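Local coordinates for thioesterase superfamily protein (Sulfolobus solfataricus, PDB 2GF6) that probably acts as an acyl-CoA thioesterase of the hot-dog fold, binding coenzyme A between subunits, at residues Q21-Y29 against I66-G74; E54-H64 against Y108-W119. All coordinates share one frame; numbering follows the deposited sequence.

Contact 1: Q21-Y29 against I66-G74. With COA (coenzyme A), chain F.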
loop_
_atom_site.group_PDB
_atom_site.type_symbol
_atom_site.label_atom_id
_atom_site.label_comp_id
_atom_site.label_asym_id
_atom_site.label_seq_id
_atom_site.Cartn_x
_atom_site.Cartn_y
_atom_site.Cartn_z
ATOM N N GLN A 21 -0.260 -14.185 4.673
ATOM C CA GLN A 21 -0.695 -14.863 5.897
ATOM C C GLN A 21 -2.242 -14.929 6.061
ATOM O O GLN A 21 -2.720 -15.397 7.078
ATOM C CB GLN A 21 -0.008 -14.239 7.123
ATOM C CG GLN A 21 1.547 -14.370 7.115
ATOM C CD GLN A 21 2.246 -13.846 8.386
ATOM O OE1 GLN A 21 2.003 -12.735 8.820
ATOM N NE2 GLN A 21 3.154 -14.634 8.942
ATOM N N GLY A 22 -3.015 -14.492 5.060
ATOM C CA GLY A 22 -4.491 -14.626 5.091
ATOM C C GLY A 22 -5.234 -13.721 6.093
ATOM O O GLY A 22 -6.405 -13.931 6.396
ATOM N N ILE A 23 -4.543 -12.700 6.583
ATOM C CA ILE A 23 -5.080 -11.840 7.623
ATOM C C ILE A 23 -4.752 -10.436 7.241
ATOM O O ILE A 23 -3.847 -10.210 6.386
ATOM C CB ILE A 23 -4.432 -12.122 9.008
ATOM C CG1 ILE A 23 -2.898 -11.918 8.969
ATOM C CG2 ILE A 23 -4.751 -13.537 9.443
ATOM C CD1 ILE A 23 -2.241 -12.091 10.343
ATOM N N ALA A 24 -5.466 -9.503 7.862
ATOM C CA ALA A 24 -5.170 -8.088 7.677
ATOM C C ALA A 24 -3.763 -7.739 8.180
ATOM O O ALA A 24 -3.315 -8.216 9.238
ATOM C CB ALA A 24 -6.203 -7.246 8.373
ATOM N N HIS A 25 -3.091 -6.901 7.403
ATOM C CA HIS A 25 -1.701 -6.521 7.631
ATOM C C HIS A 25 -1.610 -5.150 8.327
ATOM O O HIS A 25 -2.618 -4.445 8.518
ATOM C CB HIS A 25 -0.917 -6.523 6.290
ATOM C CG HIS A 25 -1.530 -5.683 5.197
ATOM N ND1 HIS A 25 -1.994 -4.399 5.395
ATOM C CD2 HIS A 25 -1.730 -5.946 3.883
ATOM C CE1 HIS A 25 -2.462 -3.914 4.263
ATOM N NE2 HIS A 25 -2.287 -4.822 3.321
ATOM N N TYR A 26 -0.389 -4.780 8.696
ATOM C CA TYR A 26 -0.126 -3.545 9.414
ATOM C C TYR A 26 -0.798 -2.322 8.860
ATOM O O TYR A 26 -1.286 -1.498 9.645
ATOM C CB TYR A 26 1.372 -3.274 9.371
ATOM C CG TYR A 26 1.944 -2.144 10.206
ATOM C CD1 TYR A 26 2.197 -2.318 11.559
ATOM C CD2 TYR A 26 2.357 -0.967 9.619
ATOM C CE1 TYR A 26 2.770 -1.341 12.321
ATOM C CE2 TYR A 26 2.964 0.055 10.388
ATOM C CZ TYR A 26 3.166 -0.153 11.742
ATOM O OH TYR A 26 3.755 0.779 12.535
ATOM N N ALA A 27 -0.759 -2.144 7.541
ATOM C CA ALA A 27 -1.244 -0.903 6.923
ATOM C C ALA A 27 -2.740 -0.928 6.890
ATOM O O ALA A 27 -3.385 0.100 6.834
ATOM C CB ALA A 27 -0.691 -0.750 5.470
ATOM N N ALA A 28 -3.318 -2.111 6.896
ATOM C CA ALA A 28 -4.763 -2.197 6.848
ATOM C C ALA A 28 -5.367 -1.469 8.045
ATOM O O ALA A 28 -6.388 -0.746 7.931
ATOM C CB ALA A 28 -5.176 -3.631 6.838
ATOM N N TYR A 29 -4.717 -1.623 9.192
ATOM C CA TYR A 29 -5.251 -1.070 10.446
ATOM C C TYR A 29 -5.235 0.443 10.404
ATOM O O TYR A 29 -6.127 1.099 10.955
ATOM C CB TYR A 29 -4.504 -1.663 11.662
ATOM C CG TYR A 29 -4.901 -3.122 11.936
ATOM C CD1 TYR A 29 -6.065 -3.430 12.632
ATOM C CD2 TYR A 29 -4.159 -4.183 11.438
ATOM C CE1 TYR A 29 -6.448 -4.728 12.844
ATOM C CE2 TYR A 29 -4.535 -5.490 11.657
ATOM C CZ TYR A 29 -5.678 -5.763 12.352
ATOM O OH TYR A 29 -6.088 -7.074 12.581
ATOM N N ILE A 66 -2.086 -3.148 19.809
ATOM C CA ILE A 66 -2.032 -4.525 20.286
ATOM C C ILE A 66 -3.067 -5.318 19.464
ATOM O O ILE A 66 -4.223 -4.919 19.352
ATOM C CB ILE A 66 -2.371 -4.614 21.794
ATOM C CG1 ILE A 66 -1.283 -3.935 22.627
ATOM C CG2 ILE A 66 -2.508 -6.069 22.270
ATOM C CD1 ILE A 66 -1.748 -3.556 24.074
ATOM N N TYR A 67 -2.636 -6.447 18.902
ATOM C CA TYR A 67 -3.443 -7.240 18.005
ATOM C C TYR A 67 -3.795 -8.531 18.715
ATOM O O TYR A 67 -2.999 -9.461 18.740
ATOM C CB TYR A 67 -2.662 -7.525 16.731
ATOM C CG TYR A 67 -2.057 -6.286 16.111
ATOM C CD1 TYR A 67 -0.806 -5.836 16.494
ATOM C CD2 TYR A 67 -2.734 -5.566 15.138
ATOM C CE1 TYR A 67 -0.240 -4.700 15.933
ATOM C CE2 TYR A 67 -2.172 -4.395 14.561
ATOM C CZ TYR A 67 -0.922 -3.984 14.953
ATOM O OH TYR A 67 -0.345 -2.845 14.404
ATOM N N HIS A 68 -4.982 -8.570 19.318
ATOM C CA HIS A 68 -5.395 -9.709 20.124
ATOM C C HIS A 68 -5.835 -10.840 19.239
ATOM O O HIS A 68 -5.664 -12.022 19.569
ATOM C CB HIS A 68 -6.584 -9.342 21.017
ATOM C CG HIS A 68 -6.272 -8.347 22.080
ATOM N ND1 HIS A 68 -5.578 -8.679 23.222
ATOM C CD2 HIS A 68 -6.619 -7.044 22.212
ATOM C CE1 HIS A 68 -5.483 -7.615 23.999
ATOM N NE2 HIS A 68 -6.108 -6.610 23.409
ATOM N N ARG A 69 -6.498 -10.485 18.151
ATOM C CA ARG A 69 -7.064 -11.490 17.287
ATOM C C ARG A 69 -6.898 -11.034 15.875
ATOM O O ARG A 69 -6.915 -9.819 15.608
ATOM C CB ARG A 69 -8.545 -11.671 17.576
ATOM C CG ARG A 69 -8.858 -12.345 18.897
ATOM C CD ARG A 69 -10.365 -12.319 19.136
ATOM N NE ARG A 69 -10.685 -12.141 20.554
ATOM C CZ ARG A 69 -11.470 -12.936 21.287
ATOM N NH1 ARG A 69 -12.077 -14.000 20.762
ATOM N NH2 ARG A 69 -11.660 -12.653 22.577
ATOM N N PRO A 70 -6.770 -11.998 14.961
ATOM C CA PRO A 70 -6.621 -11.667 13.568
ATOM C C PRO A 70 -7.966 -11.299 12.962
ATOM O O PRO A 70 -9.005 -11.736 13.453
ATOM C CB PRO A 70 -6.129 -12.971 12.961
ATOM C CG PRO A 70 -6.868 -14.027 13.786
ATOM C CD PRO A 70 -6.849 -13.462 15.174
ATOM N N VAL A 71 -7.937 -10.510 11.894
ATOM C CA VAL A 71 -9.109 -10.325 11.051
ATOM C C VAL A 71 -8.776 -10.748 9.610
ATOM O O VAL A 71 -7.641 -10.602 9.133
ATOM C CB VAL A 71 -9.696 -8.855 11.130
ATOM C CG1 VAL A 71 -10.214 -8.589 12.526
ATOM C CG2 VAL A 71 -8.692 -7.804 10.765
ATOM N N LYS A 72 -9.793 -11.227 8.921
ATOM C CA LYS A 72 -9.634 -11.904 7.657
ATOM C C LYS A 72 -10.458 -11.287 6.563
ATOM O O LYS A 72 -11.323 -10.438 6.796
ATOM C CB LYS A 72 -10.048 -13.372 7.815
ATOM C CG LYS A 72 -9.260 -14.075 8.913
ATOM C CD LYS A 72 -9.704 -15.501 9.133
ATOM C CE LYS A 72 -9.440 -16.341 7.890
ATOM N NZ LYS A 72 -9.029 -17.735 8.197
ATOM N N LEU A 73 -10.207 -11.764 5.353
ATOM C CA LEU A 73 -10.865 -11.226 4.187
ATOM C C LEU A 73 -12.366 -11.414 4.336
ATOM O O LEU A 73 -12.835 -12.524 4.559
ATOM C CB LEU A 73 -10.343 -11.934 2.948
ATOM C CG LEU A 73 -10.931 -11.582 1.594
ATOM C CD1 LEU A 73 -10.593 -10.191 1.175
ATOM C CD2 LEU A 73 -10.392 -12.633 0.582
ATOM N N GLY A 74 -13.127 -10.327 4.227
ATOM C CA GLY A 74 -14.586 -10.433 4.322
ATOM C C GLY A 74 -15.161 -10.072 5.685
ATOM O O GLY A 74 -16.339 -9.722 5.782
HETATM N N1A COA F . 4.062 -8.392 24.468
HETATM C C2A COA F . 4.850 -9.318 25.136
HETATM N N3A COA F . 4.490 -10.652 25.160
HETATM C C4A COA F . 3.362 -11.059 24.541
HETATM C C5A COA F . 2.551 -10.153 23.872
HETATM C C6A COA F . 2.903 -8.813 23.831
HETATM N N6A COA F . 2.130 -7.958 23.168
HETATM N N7A COA F . 1.502 -10.826 23.358
HETATM C C8A COA F . 1.630 -12.125 23.677
HETATM N N9A COA F . 2.775 -12.285 24.415
HETATM C C1B COA F . 3.245 -13.522 25.082
HETATM C C2B COA F . 2.173 -14.147 25.965
HETATM O O2B COA F . 2.238 -13.695 27.290
HETATM C C3B COA F . 2.499 -15.613 25.849
HETATM O O3B COA F . 3.560 -15.935 26.702
HETATM P P3B COA F . 3.324 -17.066 27.815
HETATM O O7A COA F . 4.600 -17.174 28.614
HETATM O O8A COA F . 2.988 -18.395 27.132
HETATM O O9A COA F . 2.205 -16.563 28.712
HETATM C C4B COA F . 2.981 -15.763 24.426
HETATM O O4B COA F . 3.601 -14.522 24.137
HETATM C C5B COA F . 1.832 -16.016 23.461
HETATM O O5B COA F . 0.671 -15.312 23.842
HETATM P P1A COA F . -0.755 -16.061 23.857
HETATM O O1A COA F . -1.878 -15.061 24.036
HETATM O O2A COA F . -0.803 -17.106 24.941
HETATM O O3A COA F . -0.831 -16.664 22.356
HETATM P P2A COA F . -2.096 -17.472 21.744
HETATM O O4A COA F . -3.338 -17.209 22.546
HETATM O O5A COA F . -1.729 -18.944 21.631
HETATM O O6A COA F . -2.298 -16.876 20.272
HETATM C CBP COA F . -2.549 -15.196 18.700
HETATM C CCP COA F . -1.771 -15.624 19.926
HETATM C CDP COA F . -4.044 -15.503 18.884
HETATM C CEP COA F . -1.993 -15.990 17.517
HETATM C CAP COA F . -2.410 -13.682 18.570
HETATM O OAP COA F . -3.094 -13.054 19.627
HETATM C C9P COA F . -2.969 -13.149 17.283
HETATM O O9P COA F . -3.537 -13.970 16.314
HETATM N N8P COA F . -2.860 -11.854 17.129
HETATM C C7P COA F . -3.339 -11.226 15.929
HETATM C C6P COA F . -2.221 -11.206 14.919
HETATM C C5P COA F . -2.553 -10.174 13.892
HETATM O O5P COA F . -3.620 -10.220 13.267
HETATM N N4P COA F . -1.642 -9.237 13.780
HETATM C C3P COA F . -0.972 -8.967 12.550
HETATM C C2P COA F . -1.643 -7.809 11.859
HETATM S S1P COA F . -0.655 -6.309 11.803
HETATM O O HOH W 1 -4.872 -9.074 11.252
HETATM O O HOH W 2 -1.072 -1.045 12.258
HETATM O O HOH W 3 -6.120 -7.440 15.287
#

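Contact 2: E54-H64 against Y108-W119. With COA (coenzyme A), chain E.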
loop_
_atom_site.group_PDB
_atom_site.type_symbol
_atom_site.label_atom_id
_atom_site.label_comp_id
_atom_site.label_asym_id
_atom_site.label_seq_id
_atom_site.Cartn_x
_atom_site.Cartn_y
_atom_site.Cartn_z
ATOM N N GLU A 54 -3.827 25.170 3.827
ATOM C CA GLU A 54 -2.395 25.338 3.547
ATOM C C GLU A 54 -1.567 25.636 4.802
ATOM O O GLU A 54 -0.393 25.288 4.858
ATOM C CB GLU A 54 -2.149 26.408 2.459
ATOM C CG GLU A 54 -2.723 27.777 2.745
ATOM C CD GLU A 54 -2.451 28.791 1.639
ATOM O OE1 GLU A 54 -1.317 29.339 1.578
ATOM O OE2 GLU A 54 -3.395 29.081 0.853
ATOM N N ASN A 55 -2.188 26.263 5.800
ATOM C CA ASN A 55 -1.532 26.625 7.070
ATOM C C ASN A 55 -1.744 25.627 8.240
ATOM O O ASN A 55 -1.206 25.850 9.322
ATOM C CB ASN A 55 -2.025 27.998 7.527
ATOM C CG ASN A 55 -1.674 29.104 6.560
ATOM O OD1 ASN A 55 -0.539 29.226 6.110
ATOM N ND2 ASN A 55 -2.650 29.932 6.245
ATOM N N LEU A 56 -2.520 24.558 8.045
ATOM C CA LEU A 56 -2.910 23.655 9.148
ATOM C C LEU A 56 -3.048 22.232 8.704
ATOM O O LEU A 56 -4.001 21.881 7.988
ATOM C CB LEU A 56 -4.227 24.097 9.775
ATOM C CG LEU A 56 -4.701 23.397 11.057
ATOM C CD1 LEU A 56 -3.696 23.525 12.212
ATOM C CD2 LEU A 56 -6.039 23.957 11.492
ATOM N N TRP A 57 -2.097 21.413 9.156
ATOM C CA TRP A 57 -2.106 19.959 8.954
ATOM C C TRP A 57 -2.080 19.202 10.282
ATOM O O TRP A 57 -1.616 19.747 11.271
ATOM C CB TRP A 57 -0.848 19.566 8.203
ATOM C CG TRP A 57 -0.805 19.930 6.736
ATOM C CD1 TRP A 57 -1.656 20.760 6.033
ATOM C CD2 TRP A 57 0.206 19.526 5.819
ATOM N NE1 TRP A 57 -1.245 20.850 4.730
ATOM C CE2 TRP A 57 -0.103 20.095 4.573
ATOM C CE3 TRP A 57 1.340 18.710 5.929
ATOM C CZ2 TRP A 57 0.693 19.883 3.441
ATOM C CZ3 TRP A 57 2.113 18.505 4.820
ATOM C CH2 TRP A 57 1.794 19.101 3.590
ATOM N N PHE A 58 -2.540 17.943 10.277
ATOM C CA PHE A 58 -2.322 17.004 11.374
ATOM C C PHE A 58 -1.274 15.965 10.934
ATOM O O PHE A 58 -1.375 15.376 9.845
ATOM C CB PHE A 58 -3.635 16.305 11.769
ATOM C CG PHE A 58 -4.600 17.207 12.488
ATOM C CD1 PHE A 58 -4.448 17.457 13.843
ATOM C CD2 PHE A 58 -5.642 17.827 11.809
ATOM C CE1 PHE A 58 -5.322 18.317 14.506
ATOM C CE2 PHE A 58 -6.536 18.702 12.472
ATOM C CZ PHE A 58 -6.371 18.954 13.810
ATOM N N VAL A 59 -0.261 15.763 11.765
ATOM C CA VAL A 59 0.759 14.756 11.501
ATOM C C VAL A 59 0.917 13.856 12.704
ATOM O O VAL A 59 0.901 14.346 13.830
ATOM C CB VAL A 59 2.149 15.378 11.081
ATOM C CG1 VAL A 59 1.977 16.340 9.893
ATOM C CG2 VAL A 59 2.866 16.059 12.231
ATOM N N ILE A 60 1.107 12.548 12.453
ATOM C CA ILE A 60 1.260 11.527 13.503
ATOM C C ILE A 60 2.631 11.617 14.193
ATOM O O ILE A 60 3.674 11.627 13.535
ATOM C CB ILE A 60 1.081 10.094 12.912
ATOM C CG1 ILE A 60 -0.303 9.940 12.285
ATOM C CG2 ILE A 60 1.277 8.996 13.962
ATOM C CD1 ILE A 60 -0.407 8.799 11.318
ATOM N N ALA A 61 2.605 11.705 15.521
ATOM C CA ALA A 61 3.796 11.742 16.350
ATOM C C ALA A 61 4.111 10.413 16.973
ATOM O O ALA A 61 5.237 10.172 17.409
ATOM C CB ALA A 61 3.582 12.738 17.432
ATOM N N GLU A 62 3.107 9.549 17.088
ATOM C CA GLU A 62 3.321 8.311 17.793
ATOM C C GLU A 62 2.187 7.403 17.467
ATOM O O GLU A 62 1.057 7.874 17.347
ATOM C CB GLU A 62 3.362 8.552 19.314
ATOM C CG GLU A 62 3.608 7.251 20.079
ATOM C CD GLU A 62 3.769 7.430 21.555
ATOM O OE1 GLU A 62 3.920 8.612 21.972
ATOM O OE2 GLU A 62 3.738 6.375 22.273
ATOM N N SER A 63 2.474 6.102 17.324
ATOM C CA SER A 63 1.427 5.105 17.107
ATOM C C SER A 63 1.668 3.879 17.955
ATOM O O SER A 63 2.786 3.524 18.222
ATOM C CB SER A 63 1.280 4.715 15.627
ATOM O OG SER A 63 2.526 4.327 15.054
ATOM N N HIS A 64 0.580 3.269 18.394
ATOM C CA HIS A 64 0.629 2.071 19.162
ATOM C C HIS A 64 -0.575 1.190 18.890
ATOM O O HIS A 64 -1.689 1.694 18.798
ATOM C CB HIS A 64 0.641 2.416 20.631
ATOM C CG HIS A 64 0.823 1.222 21.508
ATOM N ND1 HIS A 64 -0.175 0.748 22.328
ATOM C CD2 HIS A 64 1.849 0.348 21.615
ATOM C CE1 HIS A 64 0.260 -0.325 22.964
ATOM N NE2 HIS A 64 1.475 -0.605 22.531
ATOM N N TYR A 108 -3.706 3.476 19.679
ATOM C CA TYR A 108 -3.904 4.903 19.597
ATOM C C TYR A 108 -2.948 5.450 18.584
ATOM O O TYR A 108 -1.946 4.828 18.280
ATOM C CB TYR A 108 -3.672 5.567 20.958
ATOM C CG TYR A 108 -2.271 5.442 21.517
ATOM C CD1 TYR A 108 -1.201 6.220 21.007
ATOM C CD2 TYR A 108 -1.990 4.555 22.562
ATOM C CE1 TYR A 108 0.096 6.094 21.532
ATOM C CE2 TYR A 108 -0.702 4.429 23.080
ATOM C CZ TYR A 108 0.324 5.198 22.560
ATOM O OH TYR A 108 1.556 5.052 23.070
ATOM N N VAL A 109 -3.288 6.594 18.015
ATOM C CA VAL A 109 -2.309 7.432 17.326
ATOM C C VAL A 109 -2.427 8.788 17.973
ATOM O O VAL A 109 -3.504 9.225 18.356
ATOM C CB VAL A 109 -2.525 7.576 15.770
ATOM C CG1 VAL A 109 -2.715 6.236 15.144
ATOM C CG2 VAL A 109 -3.694 8.410 15.441
ATOM N N ILE A 110 -1.302 9.448 18.074
ATOM C CA ILE A 110 -1.237 10.771 18.572
ATOM C C ILE A 110 -0.948 11.709 17.425
ATOM O O ILE A 110 0.011 11.552 16.687
ATOM C CB ILE A 110 -0.193 10.835 19.659
ATOM C CG1 ILE A 110 -0.718 10.026 20.852
ATOM C CG2 ILE A 110 0.182 12.294 19.951
ATOM C CD1 ILE A 110 0.116 10.054 22.050
ATOM N N GLN A 111 -1.799 12.715 17.294
ATOM C CA GLN A 111 -1.676 13.666 16.227
ATOM C C GLN A 111 -1.458 15.062 16.723
ATOM O O GLN A 111 -2.006 15.465 17.737
ATOM C CB GLN A 111 -2.884 13.567 15.298
ATOM C CG GLN A 111 -2.719 12.341 14.455
ATOM C CD GLN A 111 -3.564 12.340 13.252
ATOM O OE1 GLN A 111 -4.771 12.094 13.342
ATOM N NE2 GLN A 111 -2.949 12.569 12.094
ATOM N N ILE A 112 -0.615 15.781 15.993
ATOM C CA ILE A 112 -0.225 17.123 16.346
ATOM C C ILE A 112 -0.585 18.029 15.191
ATOM O O ILE A 112 -0.345 17.694 14.042
ATOM C CB ILE A 112 1.299 17.186 16.676
ATOM C CG1 ILE A 112 1.663 16.171 17.765
ATOM C CG2 ILE A 112 1.729 18.575 17.123
ATOM C CD1 ILE A 112 3.134 16.140 18.066
ATOM N N ALA A 113 -1.196 19.171 15.522
ATOM C CA ALA A 113 -1.469 20.229 14.587
ATOM C C ALA A 113 -0.164 20.990 14.278
ATOM O O ALA A 113 0.609 21.322 15.188
ATOM C CB ALA A 113 -2.532 21.159 15.164
ATOM N N ILE A 114 0.095 21.216 12.992
ATOM C CA ILE A 114 1.282 21.945 12.566
ATOM C C ILE A 114 1.026 22.977 11.487
ATOM O O ILE A 114 0.058 22.880 10.740
ATOM C CB ILE A 114 2.418 20.985 12.072
ATOM C CG1 ILE A 114 2.051 20.294 10.739
ATOM C CG2 ILE A 114 2.722 19.981 13.116
ATOM C CD1 ILE A 114 3.239 19.619 10.041
ATOM N N ASN A 115 1.914 23.957 11.424
ATOM C CA ASN A 115 2.083 24.744 10.231
ATOM C C ASN A 115 3.161 24.062 9.313
ATOM O O ASN A 115 4.325 23.849 9.711
ATOM C CB ASN A 115 2.432 26.181 10.606
ATOM C CG ASN A 115 2.374 27.088 9.433
ATOM O OD1 ASN A 115 2.880 26.754 8.358
ATOM N ND2 ASN A 115 1.752 28.219 9.599
ATOM N N PRO A 116 2.738 23.607 8.121
ATOM C CA PRO A 116 3.621 22.830 7.261
ATOM C C PRO A 116 4.571 23.691 6.431
ATOM O O PRO A 116 5.506 23.154 5.856
ATOM C CB PRO A 116 2.635 22.113 6.360
ATOM C CG PRO A 116 1.568 23.154 6.170
ATOM C CD PRO A 116 1.391 23.715 7.538
ATOM N N LYS A 117 4.324 25.003 6.370
ATOM C CA LYS A 117 5.196 25.941 5.652
ATOM C C LYS A 117 6.511 26.197 6.399
ATOM O O LYS A 117 7.549 26.463 5.772
ATOM C CB LYS A 117 4.479 27.264 5.450
ATOM C CG LYS A 117 3.398 27.235 4.395
ATOM C CD LYS A 117 2.516 28.442 4.518
ATOM C CE LYS A 117 1.587 28.552 3.359
ATOM N NZ LYS A 117 0.521 29.521 3.686
ATOM N N ILE A 118 6.441 26.168 7.733
ATOM C CA ILE A 118 7.617 26.200 8.595
ATOM C C ILE A 118 7.892 24.857 9.271
ATOM O O ILE A 118 8.955 24.651 9.832
ATOM C CB ILE A 118 7.482 27.273 9.655
ATOM C CG1 ILE A 118 6.296 27.007 10.596
ATOM C CG2 ILE A 118 7.294 28.589 8.964
ATOM C CD1 ILE A 118 6.423 27.671 11.931
ATOM N N TRP A 119 6.925 23.956 9.209
ATOM C CA TRP A 119 7.034 22.655 9.844
ATOM C C TRP A 119 7.280 22.678 11.389
ATOM O O TRP A 119 8.105 21.937 11.915
ATOM C CB TRP A 119 8.071 21.785 9.104
ATOM C CG TRP A 119 7.745 20.333 9.278
ATOM C CD1 TRP A 119 8.233 19.524 10.227
ATOM C CD2 TRP A 119 6.788 19.549 8.528
ATOM N NE1 TRP A 119 7.669 18.268 10.125
ATOM C CE2 TRP A 119 6.771 18.266 9.097
ATOM C CE3 TRP A 119 5.950 19.813 7.433
ATOM C CZ2 TRP A 119 5.973 17.242 8.603
ATOM C CZ3 TRP A 119 5.149 18.781 6.942
ATOM C CH2 TRP A 119 5.166 17.525 7.525
HETATM N N1A COA E . 2.625 12.335 22.824
HETATM C C2A COA E . 2.088 13.470 23.419
HETATM N N3A COA E . 2.600 14.719 23.112
HETATM C C4A COA E . 3.625 14.800 22.231
HETATM C C5A COA E . 4.167 13.668 21.633
HETATM C C6A COA E . 3.662 12.424 21.925
HETATM N N6A COA E . 4.339 11.345 21.514
HETATM N N7A COA E . 5.157 14.062 20.803
HETATM C C8A COA E . 5.245 15.417 20.847
HETATM N N9A COA E . 4.311 15.869 21.743
HETATM C C1B COA E . 4.115 17.221 22.261
HETATM C C2B COA E . 5.334 17.851 22.881
HETATM O O2B COA E . 5.506 17.473 24.217
HETATM C C3B COA E . 4.975 19.309 22.799
HETATM O O3B COA E . 4.181 19.602 23.943
HETATM P P3B COA E . 4.009 21.076 24.583
HETATM O O7A COA E . 2.599 21.544 24.263
HETATM O O8A COA E . 5.006 22.088 24.057
HETATM O O9A COA E . 4.124 20.923 26.077
HETATM C C4B COA E . 4.143 19.411 21.525
HETATM O O4B COA E . 3.768 18.082 21.212
HETATM C C5B COA E . 4.902 19.980 20.353
HETATM O O5B COA E . 5.978 19.128 20.090
HETATM P P1A COA E . 7.462 19.674 19.824
HETATM O O1A COA E . 8.513 18.724 20.306
HETATM O O2A COA E . 7.638 21.058 20.364
HETATM O O3A COA E . 7.500 19.589 18.222
HETATM P P2A COA E . 7.655 20.745 17.132
HETATM O O4A COA E . 9.044 21.270 16.930
HETATM O O5A COA E . 6.669 21.877 17.238
HETATM O O6A COA E . 7.296 19.869 15.855
HETATM C CBP COA E . 7.065 17.977 14.599
HETATM C CCP COA E . 6.709 18.586 15.939
HETATM C CDP COA E . 8.490 18.429 14.249
HETATM C CEP COA E . 6.063 18.517 13.589
HETATM C CAP COA E . 7.047 16.462 14.687
HETATM O OAP COA E . 8.013 15.984 15.600
HETATM C C9P COA E . 7.331 15.791 13.386
HETATM O O9P COA E . 7.560 16.473 12.176
HETATM N N8P COA E . 7.341 14.489 13.468
HETATM C C7P COA E . 7.348 13.736 12.240
HETATM C C6P COA E . 6.016 13.051 12.127
HETATM C C5P COA E . 6.007 12.099 10.974
HETATM O O5P COA E . 6.868 12.091 10.068
HETATM N N4P COA E . 4.985 11.280 11.066
HETATM C C3P COA E . 4.998 10.062 10.309
HETATM C C2P COA E . 3.846 9.196 10.729
HETATM S S1P COA E . 3.865 7.771 9.708
HETATM O O HOH W 4 1.344 30.445 7.496
#

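Contact 1: Q21-Y29 against I66-G74
Tyr67 drives the edge of its ring into the face of Tyr29 in a T-shaped pair, ring centroids 5.1 Å apart and planes at 68°. The closest carbons, Tyr67 CE2 and Tyr29 CD2, lie 3.7 Å apart, with CE2 standing toward the rim of the Tyr29 ring rather than over its middle. Tyr67 gives one of its own faces to coenzyme A, whose thiol sulfur S1P sits 3.7 Å from Tyr67 CE2. With CG turned opposite the carbonyl carbon (chi1 -74°), the Tyr29 ring leaves the first turn of its helix toward residues 67-71, and its OH comes 3.3 Å from Val71 CG2. The same methyl presses tightly on the Ala24 methyl. Two waters hold the Tyr29 hydroxyl: it donates to one, 2.7 Å from OH, which in turn donates to Ala24 O and to the ligand carbonyl O5P; the other donates both to OH and to Arg69 O. In this hot-dog fold the contact joins the loop leading into the long helix 26-45 to the end of strand 56-67 and the loop that follows it, the two sides lining the pocket of the pantetheine arm. Away from the ring pair, the loops are pinned by a straight backbone bond, Ala24 N to Val71 O at 2.7 Å (163° at the hydrogen), flanked by Ile23 CG2 against Pro70 CB at 3.8 Å. With an alanine in place of Tyr29, the Tyr67 edge is likely to lose the face it rests on, and the water bridging Ala24 O and O5P its hydroxyl donor. Tyr67 OH reaches Tyr26 O through a water and bonds Ser63 of the second subunit, while Tyr67 O accepts from N8P of the pantetheine at 2.9 Å.

Contact 2: E54-H64 against Y108-W119
Tyr108 lays one face of its ring against His64 CB, a CH-pi contact 3.6 Å from CB to the ring centroid. Its CG lies between the backbone N and carbonyl carbon (chi1 63°), which swings the ring back over the neighbouring strand and lets OH donate to Glu62 OE2 at 2.7 Å, arriving from 52° above the carboxylate plane. That OE2 also bonds His64 NE2 of the second subunit, while OE1 takes the adenine amine N6A of coenzyme A at 2.8 Å. At Ile110 the antiparallel ladder carries a beta bulge: its O accepts from Ala61 N and its N donates to Glu62 O, so two residues face one, and its CD1 meets the adenine. Gln111 lies on the other face of the sheet, NE2 alongside Ile60 CG1 at 3.7 Å, its OE1 bound to Tyr49. The tip of Ile112, CD1, is pushed tightly onto Ala61 CB at 3.5 Å, and Ile114 CD1 lies crosswise on Val59 CG1. An Asx turn, Asn115 OD1 accepting from Lys117 N, bends the chain as the strand ends. Pro116 sets CB over the centre of the Trp57 six-membered ring, 14° off its normal. Lys117 then runs out extended and splits its ammonium between Glu54 OE1, a salt bridge with NZ at 2.8 Å, and Asn55 OD1, 2.7 Å from NZ. Trp119 crosses Trp57 at about a right angle, CZ3 to CZ3, and donates from NE1 to the ligand's O9P. This hot-dog sheet thus offers coenzyme A three polar points here, Glu62 OE1, Ile60 O (accepting from N4P) and Trp119 NE1, with Ser121 and the second subunit adding others, while isoleucine methyls supply an apolar bed for adenine and pantetheine.

From the N terminus the chain first passes 21-29, enters helix 26-45, and returns along strand 56-67, whose end and following loop close the first loop in contact 1 at 66-74. Residues 54-64, the entry to that strand and most of its length, have meanwhile opened the second loop, which runs through strands 76-85 and 90-99 before 108-119 closes it in contact 2. The segments alternate, so the two loops cross rather than nest, sharing strand 56-67. Contact 1 fastens the helix entrance to the sheet; contact 2 pairs strands 56-67 and 102-115 within it. Their centres are about 26 Å apart and they meet different coenzyme A molecules, each site being completed by the second subunit.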